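Local coordinates for protein N-terminal acetyltransferase B complex subunit MDM20 (Candida albicans, PDB 5K04) that probably serves as the non-catalytic, all-helical subunit of the NatB N-terminal acetyltransferase complex, and binds the NAT3 subunit, at residues E237-K242 against F248-L253; T379-L384 against N557-I562; H533-K536 against L541-S544. One frame throughout, in Å; residues are numbered along the deposited sequence.

Contact 1: residues E237-K242 against F248-L253; sequences EKLLFK and FDTWKL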
ATOM      1  N   GLU A 237      -1.846  -8.993  35.747  1.00 49.91           N
ATOM      2  CA  GLU A 237      -1.584  -8.143  36.907  1.00 55.74           C
ATOM      3  C   GLU A 237      -0.094  -7.836  37.045  1.00 55.26           C
ATOM      4  O   GLU A 237       0.288  -6.697  37.344  1.00 50.09           O
ATOM      5  CB  GLU A 237      -2.127  -8.802  38.184  1.00 55.82           C
ATOM      6  CG  GLU A 237      -1.905  -7.996  39.454  1.00 65.66           C
ATOM      7  CD  GLU A 237      -2.917  -8.297  40.550  1.00 64.42           C
ATOM      8  OE1 GLU A 237      -2.494  -8.486  41.704  1.00 68.09           O
ATOM      9  OE2 GLU A 237      -4.129  -8.331  40.262  1.00 66.68           O
ATOM     10  N   LYS A 238       0.764  -8.832  36.799  1.00 59.21           N
ATOM     11  CA  LYS A 238       2.204  -8.589  36.801  1.00 58.85           C
ATOM     12  C   LYS A 238       2.582  -7.523  35.774  1.00 51.60           C
ATOM     13  O   LYS A 238       3.283  -6.555  36.097  1.00 37.46           O
ATOM     14  CB  LYS A 238       2.963  -9.893  36.533  1.00 56.29           C
ATOM     15  CG  LYS A 238       4.479  -9.745  36.596  1.00 67.30           C
ATOM     16  CD  LYS A 238       5.224 -10.937  35.970  1.00 79.19           C
ATOM     17  CE  LYS A 238       5.151 -10.939  34.428  1.00 78.40           C
ATOM     18  NZ  LYS A 238       6.316 -11.641  33.774  1.00 75.89           N
ATOM     19  N   LEU A 239       2.130  -7.694  34.524  1.00 45.39           N
ATOM     20  CA  LEU A 239       2.479  -6.740  33.477  1.00 45.78           C
ATOM     21  C   LEU A 239       2.032  -5.338  33.843  1.00 43.68           C
ATOM     22  O   LEU A 239       2.782  -4.374  33.659  1.00 36.96           O
ATOM     23  CB  LEU A 239       1.847  -7.145  32.145  1.00 46.18           C
ATOM     24  CG  LEU A 239       2.286  -8.454  31.511  1.00 51.58           C
ATOM     25  CD1 LEU A 239       1.618  -8.625  30.149  1.00 43.74           C
ATOM     26  CD2 LEU A 239       3.795  -8.498  31.410  1.00 55.14           C
ATOM     27  N   LEU A 240       0.817  -5.213  34.387  1.00 52.63           N
ATOM     28  CA  LEU A 240       0.185  -3.909  34.570  1.00 53.11           C
ATOM     29  C   LEU A 240       0.693  -3.188  35.816  1.00 57.61           C
ATOM     30  O   LEU A 240       0.956  -1.979  35.772  1.00 46.49           O
ATOM     31  CB  LEU A 240      -1.332  -4.081  34.653  1.00 54.14           C
ATOM     32  CG  LEU A 240      -1.990  -4.712  33.418  1.00 57.50           C
ATOM     33  CD1 LEU A 240      -3.410  -5.177  33.749  1.00 54.89           C
ATOM     34  CD2 LEU A 240      -1.978  -3.755  32.227  1.00 43.14           C
ATOM     35  N   PHE A 241       0.828  -3.904  36.934  1.00 54.79           N
ATOM     36  CA  PHE A 241       1.122  -3.272  38.215  1.00 58.04           C
ATOM     37  C   PHE A 241       2.593  -3.345  38.611  1.00 59.00           C
ATOM     38  O   PHE A 241       2.995  -2.644  39.546  1.00 61.41           O
ATOM     39  CB  PHE A 241       0.258  -3.901  39.325  1.00 58.28           C
ATOM     40  CG  PHE A 241      -1.219  -3.610  39.187  1.00 55.71           C
ATOM     41  CD1 PHE A 241      -2.022  -4.396  38.371  1.00 55.07           C
ATOM     42  CD2 PHE A 241      -1.796  -2.547  39.860  1.00 56.51           C
ATOM     43  CE1 PHE A 241      -3.369  -4.131  38.232  1.00 56.90           C
ATOM     44  CE2 PHE A 241      -3.150  -2.278  39.732  1.00 61.53           C
ATOM     45  CZ  PHE A 241      -3.934  -3.070  38.909  1.00 62.46           C
ATOM     46  N   LYS A 242       3.404  -4.157  37.927  1.00 56.67           N
ATOM     47  CA  LYS A 242       4.820  -4.292  38.258  1.00 57.72           C
ATOM     48  C   LYS A 242       5.780  -4.047  37.095  1.00 61.41           C
ATOM     49  O   LYS A 242       6.971  -3.826  37.350  1.00 61.08           O
ATOM     50  CB  LYS A 242       5.102  -5.683  38.846  1.00 59.29           C
ATOM     51  CG  LYS A 242       4.420  -5.936  40.184  1.00 70.56           C
ATOM     52  CD  LYS A 242       4.820  -7.275  40.793  1.00 80.93           C
ATOM     53  CE  LYS A 242       4.071  -7.531  42.099  1.00 96.81           C
ATOM     54  NZ  LYS A 242       4.434  -8.841  42.733  1.00106.61           N
ATOM     55  N   PHE A 248      -4.206  -1.353  27.137  1.00 48.39           N
ATOM     56  CA  PHE A 248      -5.655  -1.476  27.291  1.00 47.30           C
ATOM     57  C   PHE A 248      -6.123  -2.917  27.095  1.00 40.77           C
ATOM     58  O   PHE A 248      -6.899  -3.437  27.900  1.00 36.24           O
ATOM     59  CB  PHE A 248      -6.379  -0.543  26.327  1.00 38.09           C
ATOM     60  CG  PHE A 248      -7.841  -0.383  26.637  1.00 41.01           C
ATOM     61  CD1 PHE A 248      -8.246   0.138  27.860  1.00 42.63           C
ATOM     62  CD2 PHE A 248      -8.810  -0.744  25.720  1.00 47.01           C
ATOM     63  CE1 PHE A 248      -9.596   0.296  28.159  1.00 44.27           C
ATOM     64  CE2 PHE A 248     -10.169  -0.587  26.012  1.00 46.23           C
ATOM     65  CZ  PHE A 248     -10.560  -0.073  27.232  1.00 44.66           C
ATOM     66  N   ASP A 249      -5.661  -3.574  26.026  1.00 45.85           N
ATOM     67  CA  ASP A 249      -6.029  -4.968  25.797  1.00 41.73           C
ATOM     68  C   ASP A 249      -5.662  -5.839  26.996  1.00 39.03           C
ATOM     69  O   ASP A 249      -6.418  -6.740  27.378  1.00 35.01           O
ATOM     70  CB  ASP A 249      -5.351  -5.480  24.526  1.00 39.68           C
ATOM     71  CG  ASP A 249      -5.928  -4.863  23.259  1.00 38.67           C
ATOM     72  OD1 ASP A 249      -6.874  -4.057  23.358  1.00 34.24           O
ATOM     73  OD2 ASP A 249      -5.439  -5.194  22.157  1.00 30.25           O
ATOM     74  N   THR A 250      -4.517  -5.559  27.625  1.00 47.34           N
ATOM     75  CA  THR A 250      -4.101  -6.315  28.800  1.00 46.08           C
ATOM     76  C   THR A 250      -4.952  -5.970  30.023  1.00 43.58           C
ATOM     77  O   THR A 250      -5.194  -6.840  30.873  1.00 37.74           O
ATOM     78  CB  THR A 250      -2.615  -6.065  29.080  1.00 46.19           C
ATOM     79  OG1 THR A 250      -1.855  -6.323  27.887  1.00 32.26           O
ATOM     80  CG2 THR A 250      -2.114  -6.980  30.212  1.00 41.65           C
ATOM     81  N   TRP A 251      -5.430  -4.723  30.116  1.00 50.14           N
ATOM     82  CA  TRP A 251      -6.333  -4.347  31.201  1.00 49.59           C
ATOM     83  C   TRP A 251      -7.655  -5.090  31.084  1.00 44.32           C
ATOM     84  O   TRP A 251      -8.203  -5.563  32.090  1.00 39.57           O
ATOM     85  CB  TRP A 251      -6.594  -2.839  31.199  1.00 48.79           C
ATOM     86  CG  TRP A 251      -5.538  -1.956  31.857  1.00 52.70           C
ATOM     87  CD1 TRP A 251      -4.708  -1.060  31.230  1.00 55.65           C
ATOM     88  CD2 TRP A 251      -5.239  -1.855  33.258  1.00 53.86           C
ATOM     89  NE1 TRP A 251      -3.912  -0.422  32.150  1.00 53.29           N
ATOM     90  CE2 TRP A 251      -4.215  -0.897  33.401  1.00 57.19           C
ATOM     91  CE3 TRP A 251      -5.724  -2.495  34.401  1.00 53.15           C
ATOM     92  CZ2 TRP A 251      -3.677  -0.559  34.641  1.00 56.57           C
ATOM     93  CZ3 TRP A 251      -5.190  -2.160  35.626  1.00 59.97           C
ATOM     94  CH2 TRP A 251      -4.176  -1.200  35.738  1.00 59.15           C
ATOM     95  N   LYS A 252      -8.177  -5.202  29.865  1.00 46.11           N
ATOM     96  CA  LYS A 252      -9.461  -5.866  29.669  1.00 48.86           C
ATOM     97  C   LYS A 252      -9.376  -7.338  30.043  1.00 47.23           C
ATOM     98  O   LYS A 252     -10.275  -7.871  30.705  1.00 41.03           O
ATOM     99  CB  LYS A 252      -9.919  -5.698  28.221  1.00 47.91           C
ATOM    100  CG  LYS A 252     -10.278  -4.255  27.858  1.00 54.92           C
ATOM    101  CD  LYS A 252     -10.274  -4.019  26.337  1.00 59.26           C
ATOM    102  CE  LYS A 252     -11.428  -4.716  25.642  1.00 62.22           C
ATOM    103  NZ  LYS A 252     -11.374  -4.503  24.176  1.00 62.55           N
ATOM    104  N   LEU A 253      -8.295  -8.010  29.632  1.00 54.56           N
ATOM    105  CA  LEU A 253      -8.083  -9.392  30.049  1.00 53.15           C
ATOM    106  C   LEU A 253      -7.982  -9.501  31.568  1.00 48.09           C
ATOM    107  O   LEU A 253      -8.467 -10.473  32.156  1.00 43.73           O
ATOM    108  CB  LEU A 253      -6.826  -9.948  29.378  1.00 47.26           C
ATOM    109  CG  LEU A 253      -6.862 -10.131  27.850  1.00 41.28           C
ATOM    110  CD1 LEU A 253      -5.584 -10.809  27.369  1.00 38.07           C
ATOM    111  CD2 LEU A 253      -8.050 -10.933  27.370  1.00 37.00           C
TER
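The indole of Trp-251 meets Leu-240 on one face and Phe-241 at one edge. Consecutive helices 229-242 and 248-260 pack here at a steep angle as a helix-turn-helix pair, consistent with the TPR-like family. Leu-240 CD2 stands 3.7 Å from the centroid of the indole's five-membered ring, only 5° off the ring normal, a CH-pi contact. The other branch, CD1, comes over the same ring system at CE3. The edge of the indole is turned to Phe-241 in an offset edge-to-face pair, with Trp-251 CZ3 3.6 Å from Phe-241 CZ. The two planes stand at 78°. The edge of the Phe-241 ring has Glu-237 O in its plane.

The short helix segments cross at -122°, with axes 9.8 Å apart at closest approach. Leu-240 and Thr-250 lie alongside, running opposite ways, with Leu-240 CD2 3.8 Å from Thr-250 CG2. Thr-250 turns its methyl to the partner helix, with CG2 anti to the backbone N, while OG1 bonds to Asp-247 OD2. At the start of the second helix, Asp-249 OD2 forms a salt bridge with Lys-5 NZ of the NAT3 chain. Thr-250 CG2 also meets Leu-239, whose CD1 lies 4.1 Å from it.

Contact 2: residues T379-L384 against N557-I562; sequences TIVSDL and NGLEKI
Apolar contacts alone join the two segments directly, and both are made by Val-381. Its two methyls part toward different residues of 557-562. CG2 of Val-381 faces CD2 of Leu-559 at 4.2 Å, and the two side chains approach at a slant. CG1 of Val-381 reaches CD1 of Ile-562 at a looser 4.4 Å. The torsion decides which methyl goes where: CG1 is anti to the backbone N (chi1 175°), and CG2 lies beside that N. Leu-559 and Ile-562 both direct their CB atoms toward the helix, with two residues between them. The buried area is small, 125 Å² over both sides.

Here an extended loop, lying between helices 539-542 and 571-584, packs on the last turns of helix 372-383 in an all-helical fold that its family relates to TPR proteins. The two segments are 173 residues apart at their closest ends. Trp-414 of helix 409-419 and Trp-556 also pack on Val-381, and Leu-559 rests further on Leu-377 and Arg-378.

Hydrogen bonds come from residues flanking the apolar pairs. Arg-378 NH2 bonds to Gly-558 O, so helix 372-383 also holds the loop backbone. Gly-558 has a positive phi of 84°, a conformation that suits glycine. The loop also meets the catalytic partner's chain: Asn-557 OD1 accepts a hydrogen bond from Gln-53 NE2 of NAT3.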
ATOM      1  N   THR A 379     -18.917  19.610   7.928  1.00 47.10           N
ATOM      2  CA  THR A 379     -19.898  20.479   7.294  1.00 42.64           C
ATOM      3  C   THR A 379     -19.750  20.440   5.779  1.00 36.21           C
ATOM      4  O   THR A 379     -20.741  20.333   5.053  1.00 33.40           O
ATOM      5  CB  THR A 379     -19.768  21.910   7.822  1.00 41.20           C
ATOM      6  OG1 THR A 379     -19.992  21.919   9.235  1.00 36.80           O
ATOM      7  CG2 THR A 379     -20.810  22.812   7.167  1.00 39.29           C
ATOM      8  N   ILE A 380     -18.512  20.483   5.283  1.00 47.84           N
ATOM      9  CA  ILE A 380     -18.321  20.499   3.838  1.00 45.79           C
ATOM     10  C   ILE A 380     -18.770  19.177   3.232  1.00 44.28           C
ATOM     11  O   ILE A 380     -19.486  19.154   2.223  1.00 34.96           O
ATOM     12  CB  ILE A 380     -16.857  20.832   3.497  1.00 43.41           C
ATOM     13  CG1 ILE A 380     -16.604  22.325   3.715  1.00 42.95           C
ATOM     14  CG2 ILE A 380     -16.540  20.460   2.071  1.00 41.68           C
ATOM     15  CD1 ILE A 380     -15.134  22.736   3.598  1.00 38.63           C
ATOM     16  N   VAL A 381     -18.403  18.058   3.865  1.00 44.11           N
ATOM     17  CA  VAL A 381     -18.734  16.754   3.299  1.00 44.30           C
ATOM     18  C   VAL A 381     -20.246  16.555   3.261  1.00 45.81           C
ATOM     19  O   VAL A 381     -20.798  16.063   2.267  1.00 38.14           O
ATOM     20  CB  VAL A 381     -18.026  15.635   4.082  1.00 45.56           C
ATOM     21  CG1 VAL A 381     -18.477  14.294   3.575  1.00 46.34           C
ATOM     22  CG2 VAL A 381     -16.522  15.772   3.940  1.00 37.77           C
ATOM     23  N   SER A 382     -20.939  16.962   4.329  1.00 47.35           N
ATOM     24  CA  SER A 382     -22.395  16.845   4.380  1.00 47.50           C
ATOM     25  C   SER A 382     -23.072  17.691   3.316  1.00 46.56           C
ATOM     26  O   SER A 382     -24.189  17.376   2.892  1.00 47.48           O
ATOM     27  CB  SER A 382     -22.913  17.254   5.760  1.00 46.02           C
ATOM     28  OG  SER A 382     -22.409  16.387   6.748  1.00 43.65           O
ATOM     29  N   ASP A 383     -22.420  18.768   2.877  1.00 49.32           N
ATOM     30  CA  ASP A 383     -23.010  19.673   1.896  1.00 47.01           C
ATOM     31  C   ASP A 383     -22.805  19.207   0.453  1.00 45.23           C
ATOM     32  O   ASP A 383     -23.466  19.737  -0.446  1.00 36.41           O
ATOM     33  CB  ASP A 383     -22.416  21.073   2.078  1.00 47.00           C
ATOM     34  CG  ASP A 383     -23.011  22.101   1.139  1.00 44.93           C
ATOM     35  OD1 ASP A 383     -24.253  22.272   1.153  1.00 39.14           O
ATOM     36  OD2 ASP A 383     -22.234  22.768   0.422  1.00 37.82           O
ATOM     37  N   LEU A 384     -21.918  18.231   0.211  1.00 42.34           N
ATOM     38  CA  LEU A 384     -21.563  17.841  -1.152  1.00 44.70           C
ATOM     39  C   LEU A 384     -22.735  17.141  -1.824  1.00 50.03           C
ATOM     40  O   LEU A 384     -23.290  16.181  -1.279  1.00 44.69           O
ATOM     41  CB  LEU A 384     -20.346  16.929  -1.134  1.00 43.18           C
ATOM     42  CG  LEU A 384     -19.025  17.593  -0.730  1.00 45.68           C
ATOM     43  CD1 LEU A 384     -17.958  16.544  -0.561  1.00 35.27           C
ATOM     44  CD2 LEU A 384     -18.592  18.659  -1.745  1.00 40.12           C
ATOM     45  N   ASN A 557     -10.828   9.906   8.195  1.00 50.79           N
ATOM     46  CA  ASN A 557     -10.359   9.614   9.545  1.00 48.11           C
ATOM     47  C   ASN A 557     -11.017  10.555  10.540  1.00 45.16           C
ATOM     48  O   ASN A 557     -10.891  11.777  10.427  1.00 35.75           O
ATOM     49  CB  ASN A 557      -8.840   9.743   9.611  1.00 49.23           C
ATOM     50  CG  ASN A 557      -8.233   8.931  10.734  1.00 45.60           C
ATOM     51  OD1 ASN A 557      -8.140   7.710  10.647  1.00 35.34           O
ATOM     52  ND2 ASN A 557      -7.806   9.609  11.792  1.00 52.38           N
ATOM     53  N   GLY A 558     -11.749   9.981  11.498  1.00 60.56           N
ATOM     54  CA  GLY A 558     -12.496  10.768  12.454  1.00 63.67           C
ATOM     55  C   GLY A 558     -13.848  11.215  11.965  1.00 68.80           C
ATOM     56  O   GLY A 558     -14.563  11.907  12.703  1.00 68.23           O
ATOM     57  N   LEU A 559     -14.217  10.853  10.738  1.00 67.86           N
ATOM     58  CA  LEU A 559     -15.540  11.115  10.195  1.00 56.17           C
ATOM     59  C   LEU A 559     -16.239   9.792   9.950  1.00 48.05           C
ATOM     60  O   LEU A 559     -15.608   8.736   9.868  1.00 40.13           O
ATOM     61  CB  LEU A 559     -15.489  11.890   8.874  1.00 49.23           C
ATOM     62  CG  LEU A 559     -14.850  13.266   8.746  1.00 53.35           C
ATOM     63  CD1 LEU A 559     -13.337  13.190   8.826  1.00 60.65           C
ATOM     64  CD2 LEU A 559     -15.262  13.818   7.409  1.00 51.94           C
ATOM     65  N   GLU A 560     -17.558   9.865   9.829  1.00 52.32           N
ATOM     66  CA  GLU A 560     -18.346   8.716   9.413  1.00 51.64           C
ATOM     67  C   GLU A 560     -18.387   8.703   7.890  1.00 47.74           C
ATOM     68  O   GLU A 560     -18.831   9.679   7.270  1.00 34.45           O
ATOM     69  CB  GLU A 560     -19.756   8.771   9.995  1.00 54.44           C
ATOM     70  CG  GLU A 560     -20.557   7.521   9.706  1.00 66.53           C
ATOM     71  CD  GLU A 560     -22.058   7.730   9.831  1.00 81.38           C
ATOM     72  OE1 GLU A 560     -22.485   8.687  10.521  1.00 85.59           O
ATOM     73  OE2 GLU A 560     -22.814   6.939   9.223  1.00 81.88           O
ATOM     74  N   LYS A 561     -17.908   7.610   7.291  1.00 56.48           N
ATOM     75  CA  LYS A 561     -17.935   7.480   5.838  1.00 57.28           C
ATOM     76  C   LYS A 561     -19.364   7.323   5.335  1.00 56.69           C
ATOM     77  O   LYS A 561     -20.107   6.444   5.781  1.00 52.11           O
ATOM     78  CB  LYS A 561     -17.093   6.297   5.374  1.00 57.08           C
ATOM     79  CG  LYS A 561     -17.084   6.140   3.854  1.00 61.43           C
ATOM     80  CD  LYS A 561     -15.829   5.432   3.380  1.00 61.02           C
ATOM     81  CE  LYS A 561     -15.763   5.381   1.855  1.00 71.44           C
ATOM     82  NZ  LYS A 561     -14.379   5.041   1.370  1.00 74.94           N
ATOM     83  N   ILE A 562     -19.748   8.202   4.414  1.00 62.53           N
ATOM     84  CA  ILE A 562     -21.049   8.187   3.769  1.00 53.61           C
ATOM     85  C   ILE A 562     -20.819   8.140   2.269  1.00 56.27           C
ATOM     86  O   ILE A 562     -19.703   8.329   1.778  1.00 44.60           O
ATOM     87  CB  ILE A 562     -21.906   9.416   4.125  1.00 50.59           C
ATOM     88  CG1 ILE A 562     -21.214  10.706   3.681  1.00 43.34           C
ATOM     89  CG2 ILE A 562     -22.207   9.464   5.608  1.00 53.86           C
ATOM     90  CD1 ILE A 562     -22.120  11.896   3.734  1.00 39.73           C
TER

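Contact 3: residues H533-K536 against L541-S544; sequences HYLK and LIVS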
ATOM      1  N   HIS A 533       7.975  -3.582 -23.497  1.00 52.82           N
ATOM      2  CA  HIS A 533       8.775  -4.740 -23.116  1.00 48.59           C
ATOM      3  C   HIS A 533       8.349  -5.312 -21.761  1.00 44.18           C
ATOM      4  O   HIS A 533       8.433  -6.526 -21.556  1.00 43.69           O
ATOM      5  CB  HIS A 533      10.255  -4.377 -23.099  1.00 50.53           C
ATOM      6  CG  HIS A 533      11.135  -5.536 -22.765  1.00 62.10           C
ATOM      7  ND1 HIS A 533      11.328  -6.594 -23.629  1.00 64.98           N
ATOM      8  CD2 HIS A 533      11.850  -5.823 -21.651  1.00 63.56           C
ATOM      9  CE1 HIS A 533      12.139  -7.474 -23.070  1.00 62.83           C
ATOM     10  NE2 HIS A 533      12.473  -7.029 -21.871  1.00 66.86           N
ATOM     11  N   TYR A 534       7.881  -4.465 -20.836  1.00 45.68           N
ATOM     12  CA  TYR A 534       7.327  -4.970 -19.577  1.00 40.70           C
ATOM     13  C   TYR A 534       6.068  -5.800 -19.818  1.00 42.21           C
ATOM     14  O   TYR A 534       5.876  -6.851 -19.195  1.00 30.45           O
ATOM     15  CB  TYR A 534       7.020  -3.803 -18.630  1.00 44.56           C
ATOM     16  CG  TYR A 534       6.289  -4.223 -17.373  1.00 53.72           C
ATOM     17  CD1 TYR A 534       6.980  -4.731 -16.273  1.00 62.23           C
ATOM     18  CD2 TYR A 534       4.910  -4.129 -17.279  1.00 47.17           C
ATOM     19  CE1 TYR A 534       6.318  -5.136 -15.120  1.00 60.38           C
ATOM     20  CE2 TYR A 534       4.244  -4.530 -16.128  1.00 57.30           C
ATOM     21  CZ  TYR A 534       4.949  -5.034 -15.053  1.00 56.94           C
ATOM     22  OH  TYR A 534       4.286  -5.426 -13.911  1.00 50.32           O
ATOM     23  N   LEU A 535       5.189  -5.336 -20.716  1.00 51.05           N
ATOM     24  CA  LEU A 535       3.928  -6.041 -20.952  1.00 47.72           C
ATOM     25  C   LEU A 535       4.163  -7.439 -21.520  1.00 45.28           C
ATOM     26  O   LEU A 535       3.563  -8.417 -21.065  1.00 37.04           O
ATOM     27  CB  LEU A 535       3.040  -5.231 -21.897  1.00 43.16           C
ATOM     28  CG  LEU A 535       2.610  -3.811 -21.521  1.00 45.91           C
ATOM     29  CD1 LEU A 535       1.751  -3.220 -22.633  1.00 42.44           C
ATOM     30  CD2 LEU A 535       1.872  -3.804 -20.230  1.00 48.91           C
ATOM     31  N   LYS A 536       5.017  -7.546 -22.542  1.00 52.44           N
ATOM     32  CA  LYS A 536       5.298  -8.837 -23.162  1.00 51.29           C
ATOM     33  C   LYS A 536       6.085  -9.750 -22.232  1.00 52.65           C
ATOM     34  O   LYS A 536       6.025 -10.974 -22.377  1.00 50.59           O
ATOM     35  CB  LYS A 536       6.055  -8.626 -24.472  1.00 51.02           C
ATOM     36  CG  LYS A 536       5.552  -7.434 -25.297  1.00 55.69           C
ATOM     37  CD  LYS A 536       4.060  -7.556 -25.674  1.00 54.55           C
ATOM     38  CE  LYS A 536       3.836  -8.640 -26.725  1.00 50.68           C
ATOM     39  NZ  LYS A 536       2.427  -9.096 -26.777  1.00 49.83           N
ATOM     40  N   LEU A 541       0.727 -11.817 -15.632  1.00 48.02           N
ATOM     41  CA  LEU A 541       0.207 -10.900 -14.617  1.00 43.42           C
ATOM     42  C   LEU A 541      -0.846  -9.963 -15.196  1.00 45.36           C
ATOM     43  O   LEU A 541      -1.885  -9.729 -14.569  1.00 35.35           O
ATOM     44  CB  LEU A 541       1.348 -10.094 -14.006  1.00 36.19           C
ATOM     45  CG  LEU A 541       2.423 -10.916 -13.284  1.00 42.22           C
ATOM     46  CD1 LEU A 541       3.555 -10.017 -12.725  1.00 41.56           C
ATOM     47  CD2 LEU A 541       1.812 -11.763 -12.187  1.00 43.95           C
ATOM     48  N   ILE A 542      -0.587  -9.421 -16.396  1.00 52.57           N
ATOM     49  CA  ILE A 542      -1.502  -8.471 -17.035  1.00 46.74           C
ATOM     50  C   ILE A 542      -2.906  -9.062 -17.146  1.00 43.49           C
ATOM     51  O   ILE A 542      -3.912  -8.356 -17.001  1.00 31.06           O
ATOM     52  CB  ILE A 542      -0.948  -8.075 -18.417  1.00 48.75           C
ATOM     53  CG1 ILE A 542       0.398  -7.356 -18.279  1.00 47.45           C
ATOM     54  CG2 ILE A 542      -1.974  -7.280 -19.230  1.00 46.43           C
ATOM     55  CD1 ILE A 542       0.417  -6.275 -17.260  1.00 46.95           C
ATOM     56  N   VAL A 543      -2.984 -10.373 -17.390  1.00 46.79           N
ATOM     57  CA  VAL A 543      -4.237 -11.094 -17.608  1.00 53.48           C
ATOM     58  C   VAL A 543      -4.830 -11.628 -16.309  1.00 48.28           C
ATOM     59  O   VAL A 543      -5.985 -12.086 -16.298  1.00 33.28           O
ATOM     60  CB  VAL A 543      -3.943 -12.204 -18.642  1.00 56.62           C
ATOM     61  CG1 VAL A 543      -5.118 -13.140 -18.850  1.00 73.86           C
ATOM     62  CG2 VAL A 543      -3.548 -11.565 -19.966  1.00 44.19           C
ATOM     63  N   SER A 544      -4.082 -11.564 -15.208  1.00 51.15           N
ATOM     64  CA  SER A 544      -4.547 -12.050 -13.921  1.00 42.88           C
ATOM     65  C   SER A 544      -5.366 -10.977 -13.213  1.00 41.59           C
ATOM     66  O   SER A 544      -5.590  -9.878 -13.721  1.00 32.45           O
ATOM     67  CB  SER A 544      -3.368 -12.482 -13.051  1.00 38.47           C
ATOM     68  OG  SER A 544      -2.685 -13.556 -13.661  1.00 41.50           O
TER
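The apolar contacts converge on the end of one side chain, CD1 of Ile-542. Leu-535 CD2 comes to 4.1 Å from this methyl, and the two side chains cross at about a right angle. Tyr-534 adds a second, looser contact from its ring, with CE2 at 4.4 Å from the same Ile-542 CD1. That methyl approaches the ring obliquely. With CG1 beside the backbone N (chi1 -63°), the longer branch of Ile-542 is directed at helix 525-537, while CG2 is anti to that N. The backbones run closest at Leu-535 and Ile-542, whose CA atoms are 7.1 Å apart.

Neighbouring helices add further apolar packing. Helix 506-521 meets Leu-535 through Val-512 and Leu-516. Helix 571-584 brings Leu-578 and Leu-579 against Ile-542, and Tyr-581 against Leu-535.

No hydrogen bond joins the two segments. Polar contacts tie each to itself or to its surroundings. Within 541-544, Ser-544 N bonds to Leu-541 O at 2.9 Å. Ser-544 OG turns back to Ala-540 O. Asn-538 ND2 bonds to Tyr-534 O, and Asn-504 ND2 to Leu-541 O. The side chain of Lys-536 leaves its helix away from 541-544, and its NZ forms a salt bridge with Glu-586 OE1.

The whole is a tight turn between consecutive helices, in which helix 525-537 and the short helix 539-542 pack side chain on side chain, consistent with a TPR-like fold.

In the fold
Along the chain, contact 1 closes before contact 2 opens, and contact 3 falls between the two segments of contact 2. Contacts 1 and 3 each join helices that follow one another in sequence. Contact 2 instead brings a late loop back to helix 372-383, across 172 residues. The three share no helix and do not touch. The centres of contacts 1 and 2 lie 37 Å apart. Those of contacts 2 and 3 are separated by 39 Å, and those of contacts 1 and 3 by 52 Å. Contact 3 lies across the chain's centre from both others. Segments 248-253 and 557-562 reach the NAT3 chain, whereas no other chain touches contact 3. The chain thus combines local helix pairing with one long-range contact.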